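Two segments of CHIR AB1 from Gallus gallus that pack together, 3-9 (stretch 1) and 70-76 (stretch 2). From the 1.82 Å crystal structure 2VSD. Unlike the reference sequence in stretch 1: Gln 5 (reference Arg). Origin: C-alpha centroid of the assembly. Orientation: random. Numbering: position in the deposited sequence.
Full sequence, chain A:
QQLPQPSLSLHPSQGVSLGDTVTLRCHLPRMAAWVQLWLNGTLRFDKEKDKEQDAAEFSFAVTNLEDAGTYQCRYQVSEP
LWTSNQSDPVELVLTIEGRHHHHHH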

ATOM      1  N   LEU A   3      -0.526 -18.279  -4.941  1.00 43.87           N
ATOM      2  CA  LEU A   3      -0.505 -16.934  -5.589  1.00 43.74           C
ATOM      3  C   LEU A   3       0.797 -16.694  -6.400  1.00 42.66           C
ATOM      4  O   LEU A   3       1.850 -16.427  -5.823  1.00 42.73           O
ATOM      5  CB  LEU A   3      -0.737 -15.828  -4.538  1.00 44.34           C
ATOM      6  CG  LEU A   3      -1.436 -14.603  -5.127  1.00 45.11           C
ATOM      7  CD1 LEU A   3      -2.293 -13.816  -4.151  1.00 45.31           C
ATOM      8  CD2 LEU A   3      -0.379 -13.728  -5.664  1.00 46.97           C
ATOM      9  N   PRO A   4       0.723 -16.813  -7.742  1.00 41.23           N
ATOM     10  CA  PRO A   4       1.930 -16.669  -8.570  1.00 39.72           C
ATOM     11  C   PRO A   4       2.557 -15.253  -8.549  1.00 38.03           C
ATOM     12  O   PRO A   4       1.853 -14.265  -8.753  1.00 37.16           O
ATOM     13  CB  PRO A   4       1.432 -17.002  -9.977  1.00 39.79           C
ATOM     14  CG  PRO A   4      -0.038 -16.790  -9.925  1.00 40.84           C
ATOM     15  CD  PRO A   4      -0.469 -17.116  -8.554  1.00 41.16           C
ATOM     16  N   GLN A   5       3.866 -15.205  -8.303  1.00 36.43           N
ATOM     17  CA  GLN A   5       4.665 -13.974  -8.322  1.00 35.10           C
ATOM     18  C   GLN A   5       4.418 -13.195  -9.612  1.00 32.76           C
ATOM     19  O   GLN A   5       4.480 -13.782 -10.705  1.00 32.31           O
ATOM     20  CB  GLN A   5       6.152 -14.327  -8.187  1.00 35.41           C
ATOM     21  CG  GLN A   5       7.111 -13.123  -8.159  1.00 37.05           C
ATOM     22  CD  GLN A   5       8.586 -13.501  -8.333  1.00 37.93           C
ATOM     23  OE1 GLN A   5       8.929 -14.532  -8.930  1.00 43.60           O
ATOM     24  NE2 GLN A   5       9.460 -12.663  -7.821  1.00 39.65           N
ATOM     25  N   PRO A   6       4.130 -11.874  -9.503  1.00 30.66           N
ATOM     26  CA  PRO A   6       3.944 -11.099 -10.728  1.00 29.08           C
ATOM     27  C   PRO A   6       5.297 -10.752 -11.365  1.00 27.43           C
ATOM     28  O   PRO A   6       6.328 -10.902 -10.733  1.00 27.75           O
ATOM     29  CB  PRO A   6       3.220  -9.837 -10.235  1.00 29.06           C
ATOM     30  CG  PRO A   6       3.740  -9.642  -8.818  1.00 29.68           C
ATOM     31  CD  PRO A   6       3.952 -11.049  -8.280  1.00 29.87           C
ATOM     32  N   SER A   7       5.280 -10.288 -12.603  1.00 26.58           N
ATOM     33  CA  SER A   7       6.511  -9.774 -13.218  1.00 26.03           C
ATOM     34  C   SER A   7       6.288  -8.372 -13.780  1.00 25.65           C
ATOM     35  O   SER A   7       5.187  -8.009 -14.188  1.00 26.07           O
ATOM     36  CB  SER A   7       6.997 -10.735 -14.308  1.00 26.12           C
ATOM     37  OG  SER A   7       6.059 -10.738 -15.352  1.00 27.84           O
ATOM     38  N   LEU A   8       7.353  -7.587 -13.812  1.00 24.86           N
ATOM     39  CA  LEU A   8       7.231  -6.154 -14.069  1.00 23.84           C
ATOM     40  C   LEU A   8       8.127  -5.838 -15.259  1.00 24.16           C
ATOM     41  O   LEU A   8       9.269  -6.345 -15.358  1.00 23.68           O
ATOM     42  CB  LEU A   8       7.647  -5.383 -12.807  1.00 24.17           C
ATOM     43  CG  LEU A   8       7.566  -3.847 -12.763  1.00 21.18           C
ATOM     44  CD1 LEU A   8       6.147  -3.330 -12.951  1.00 23.24           C
ATOM     45  CD2 LEU A   8       8.221  -3.344 -11.438  1.00 21.78           C
ATOM     46  N   SER A   9       7.596  -5.053 -16.188  1.00 24.65           N
ATOM     47  CA  SER A   9       8.427  -4.537 -17.259  1.00 25.14           C
ATOM     48  C   SER A   9       8.408  -3.012 -17.250  1.00 24.49           C
ATOM     49  O   SER A   9       7.458  -2.387 -16.764  1.00 24.01           O
ATOM     50  CB  SER A   9       7.980  -5.098 -18.613  1.00 25.97           C
ATOM     51  OG  SER A   9       6.677  -4.675 -18.926  1.00 30.27           O
ATOM     52  N   THR A  70      14.428   1.552  -7.601  1.00 17.51           N
ATOM     53  CA  THR A  70      14.060   0.146  -7.776  1.00 18.78           C
ATOM     54  C   THR A  70      12.553  -0.035  -7.706  1.00 18.32           C
ATOM     55  O   THR A  70      11.944   0.177  -6.643  1.00 18.06           O
ATOM     56  CB  THR A  70      14.720  -0.728  -6.724  1.00 19.85           C
ATOM     57  OG1 THR A  70      16.111  -0.450  -6.716  1.00 21.81           O
ATOM     58  CG2 THR A  70      14.485  -2.236  -7.067  1.00 21.31           C
ATOM     59  N   TYR A  71      11.964  -0.375  -8.847  1.00 16.38           N
ATOM     60  CA  TYR A  71      10.522  -0.623  -8.941  1.00 16.82           C
ATOM     61  C   TYR A  71      10.155  -2.099  -8.818  1.00 18.37           C
ATOM     62  O   TYR A  71      10.818  -2.967  -9.386  1.00 17.15           O
ATOM     63  CB  TYR A  71       9.941  -0.056 -10.229  1.00 17.94           C
ATOM     64  CG  TYR A  71       9.860   1.462 -10.210  1.00 17.10           C
ATOM     65  CD1 TYR A  71      10.964   2.243 -10.605  1.00 17.80           C
ATOM     66  CD2 TYR A  71       8.701   2.108  -9.776  1.00 18.34           C
ATOM     67  CE1 TYR A  71      10.902   3.639 -10.601  1.00 15.97           C
ATOM     68  CE2 TYR A  71       8.640   3.531  -9.743  1.00 17.35           C
ATOM     69  CZ  TYR A  71       9.743   4.262 -10.160  1.00 15.85           C
ATOM     70  OH  TYR A  71       9.697   5.644 -10.123  1.00 17.39           O
ATOM     71  N   GLN A  72       9.079  -2.361  -8.087  1.00 17.91           N
ATOM     72  CA  GLN A  72       8.534  -3.714  -7.952  1.00 18.69           C
ATOM     73  C   GLN A  72       7.037  -3.647  -7.952  1.00 19.59           C
ATOM     74  O   GLN A  72       6.466  -2.590  -7.639  1.00 19.30           O
ATOM     75  CB  GLN A  72       8.997  -4.343  -6.645  1.00 18.63           C
ATOM     76  CG  GLN A  72      10.452  -4.714  -6.626  1.00 20.62           C
ATOM     77  CD  GLN A  72      10.912  -5.059  -5.237  1.00 22.24           C
ATOM     78  OE1 GLN A  72      10.963  -4.197  -4.362  1.00 23.46           O
ATOM     79  NE2 GLN A  72      11.211  -6.334  -5.007  1.00 24.26           N
ATOM     80  N   CYS A  73       6.376  -4.769  -8.248  1.00 19.24           N
ATOM     81  CA  CYS A  73       4.917  -4.798  -8.111  1.00 20.56           C
ATOM     82  C   CYS A  73       4.456  -6.017  -7.307  1.00 21.29           C
ATOM     83  O   CYS A  73       5.192  -7.012  -7.214  1.00 21.25           O
ATOM     84  CB  CYS A  73       4.194  -4.647  -9.472  1.00 20.43           C
ATOM     85  SG  CYS A  73       4.321  -6.054 -10.620  1.00 24.59           S
ATOM     86  N   ARG A  74       3.269  -5.878  -6.705  1.00 22.05           N
ATOM     87  CA  ARG A  74       2.686  -6.819  -5.753  1.00 23.40           C
ATOM     88  C   ARG A  74       1.198  -6.787  -6.064  1.00 23.21           C
ATOM     89  O   ARG A  74       0.663  -5.736  -6.438  1.00 23.12           O
ATOM     90  CB  ARG A  74       2.925  -6.230  -4.358  1.00 23.72           C
ATOM     91  CG  ARG A  74       2.509  -7.005  -3.183  1.00 26.05           C
ATOM     92  CD  ARG A  74       3.106  -6.308  -2.007  1.00 24.79           C
ATOM     93  NE  ARG A  74       2.758  -6.918  -0.736  1.00 31.92           N
ATOM     94  CZ  ARG A  74       2.024  -6.355   0.210  1.00 30.08           C
ATOM     95  NH1 ARG A  74       1.483  -5.146   0.058  1.00 25.83           N
ATOM     96  NH2 ARG A  74       1.797  -7.044   1.316  1.00 32.85           N
ATOM     97  N   TYR A  75       0.491  -7.900  -5.906  1.00 23.66           N
ATOM     98  CA  TYR A  75      -0.977  -7.840  -6.054  1.00 23.95           C
ATOM     99  C   TYR A  75      -1.678  -8.615  -4.953  1.00 23.97           C
ATOM    100  O   TYR A  75      -1.049  -9.452  -4.312  1.00 22.05           O
ATOM    101  CB  TYR A  75      -1.458  -8.262  -7.449  1.00 26.39           C
ATOM    102  CG  TYR A  75      -1.254  -9.717  -7.781  1.00 26.72           C
ATOM    103  CD1 TYR A  75      -0.023 -10.179  -8.255  1.00 27.90           C
ATOM    104  CD2 TYR A  75      -2.305 -10.633  -7.664  1.00 29.42           C
ATOM    105  CE1 TYR A  75       0.178 -11.530  -8.575  1.00 29.38           C
ATOM    106  CE2 TYR A  75      -2.119 -11.989  -7.980  1.00 29.10           C
ATOM    107  CZ  TYR A  75      -0.872 -12.431  -8.430  1.00 29.55           C
ATOM    108  OH  TYR A  75      -0.654 -13.768  -8.761  1.00 30.05           O
ATOM    109  N   GLN A  76      -2.948  -8.259  -4.723  1.00 24.89           N
ATOM    110  CA  GLN A  76      -3.727  -8.734  -3.582  1.00 26.13           C
ATOM    111  C   GLN A  76      -5.180  -8.959  -3.953  1.00 26.64           C
ATOM    112  O   GLN A  76      -5.779  -8.217  -4.744  1.00 26.33           O
ATOM    113  CB  GLN A  76      -3.687  -7.726  -2.410  1.00 27.41           C
ATOM    114  CG  GLN A  76      -2.313  -7.358  -1.895  1.00 26.76           C
ATOM    115  CD  GLN A  76      -2.381  -6.512  -0.625  1.00 26.61           C
ATOM    116  OE1 GLN A  76      -3.183  -5.572  -0.529  1.00 25.10           O
ATOM    117  NE2 GLN A  76      -1.548  -6.848   0.349  1.00 28.09           N
TER

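A single hydrogen bond joins these two segments, and it runs from the tip of a tyrosine side chain to a proline carbonyl rather than from backbone to backbone. Tyr 75 OH donates to Pro 4 O at 2.6 Å, a short bond, although the two residues lie 71 positions apart in sequence. Pro 4 N also lies near Tyr 75 OH, at 3.5 Å, but it has no hydrogen to give and its lone pair is delocalised into the peptide bond, so the pair is not a hydrogen bond; the carbonyl is the acceptor.

The reach of Tyr 75 makes this possible. Its CA-to-CB bond points sideways relative to the first segment, but with chi1 at 68° (p) the ring extends so that its end comes nearer, and the hydroxyl arrives beside the loop that precedes strand 7-9. The residue gives up 112 Å² to the contact, the largest share of any residue here. Three residues gather round its ring. Pro 6 CB sits at the edge, near the ring plane, 3.8 Å from Tyr 75 CD1, and Pro 4 O is also near that plane, as suits an acceptor for a phenolic hydroxyl. Leu 3 comes in obliquely, with Leu 3 CD2 only 3.1 Å from Tyr 75 CZ, tight for two carbons. One aromatic side chain thus serves two purposes, polar at its tip and apolar along its ring.

Further along, the packing passes to Pro 6 and Leu 8. Both direct their CA-to-CB bonds toward the second segment, whereas Ser 7 between them points away, the alternation expected of an extended chain. Cys 73 likewise points toward the first segment, with Gln 72 and Arg 74 on either side of it in sequence pointing away. Its sulfur is touched by both apolar neighbors: Pro 6 CB and Leu 8 CD1 each lie 4.0 Å from Cys 73 SG. That sulfur is bonded covalently to a group elsewhere in the structure, so these contacts pack around an atom already tied down.

Leu 8 is the most heavily covered residue of the first segment, at 78 Å². With chi1 at -178° (t) and chi2 at 61° (p), it places CD2 against the opposing strand, 3.3 Å from Tyr 71 O, 3.5 Å from Gln 72 CA and 3.9 Å from Tyr 71 CB, while CD1 meets the cysteine sulfur. Pro 6 also uses backbone as a surface, with Pro 6 CG 3.4 Å from Cys 73 O.

The strands run at 138° between their N-to-C directions, with axes 6.7 Å apart at closest approach. No backbone hydrogen bonds link them across this contact; side chains fill the gap. The rule to read from its 440 Å² of buried surface is economical: alternate residues supply apolar bulk, a cysteine provides a shared packing site, and a long tyrosine carries the one directional bond out to a loop carbonyl.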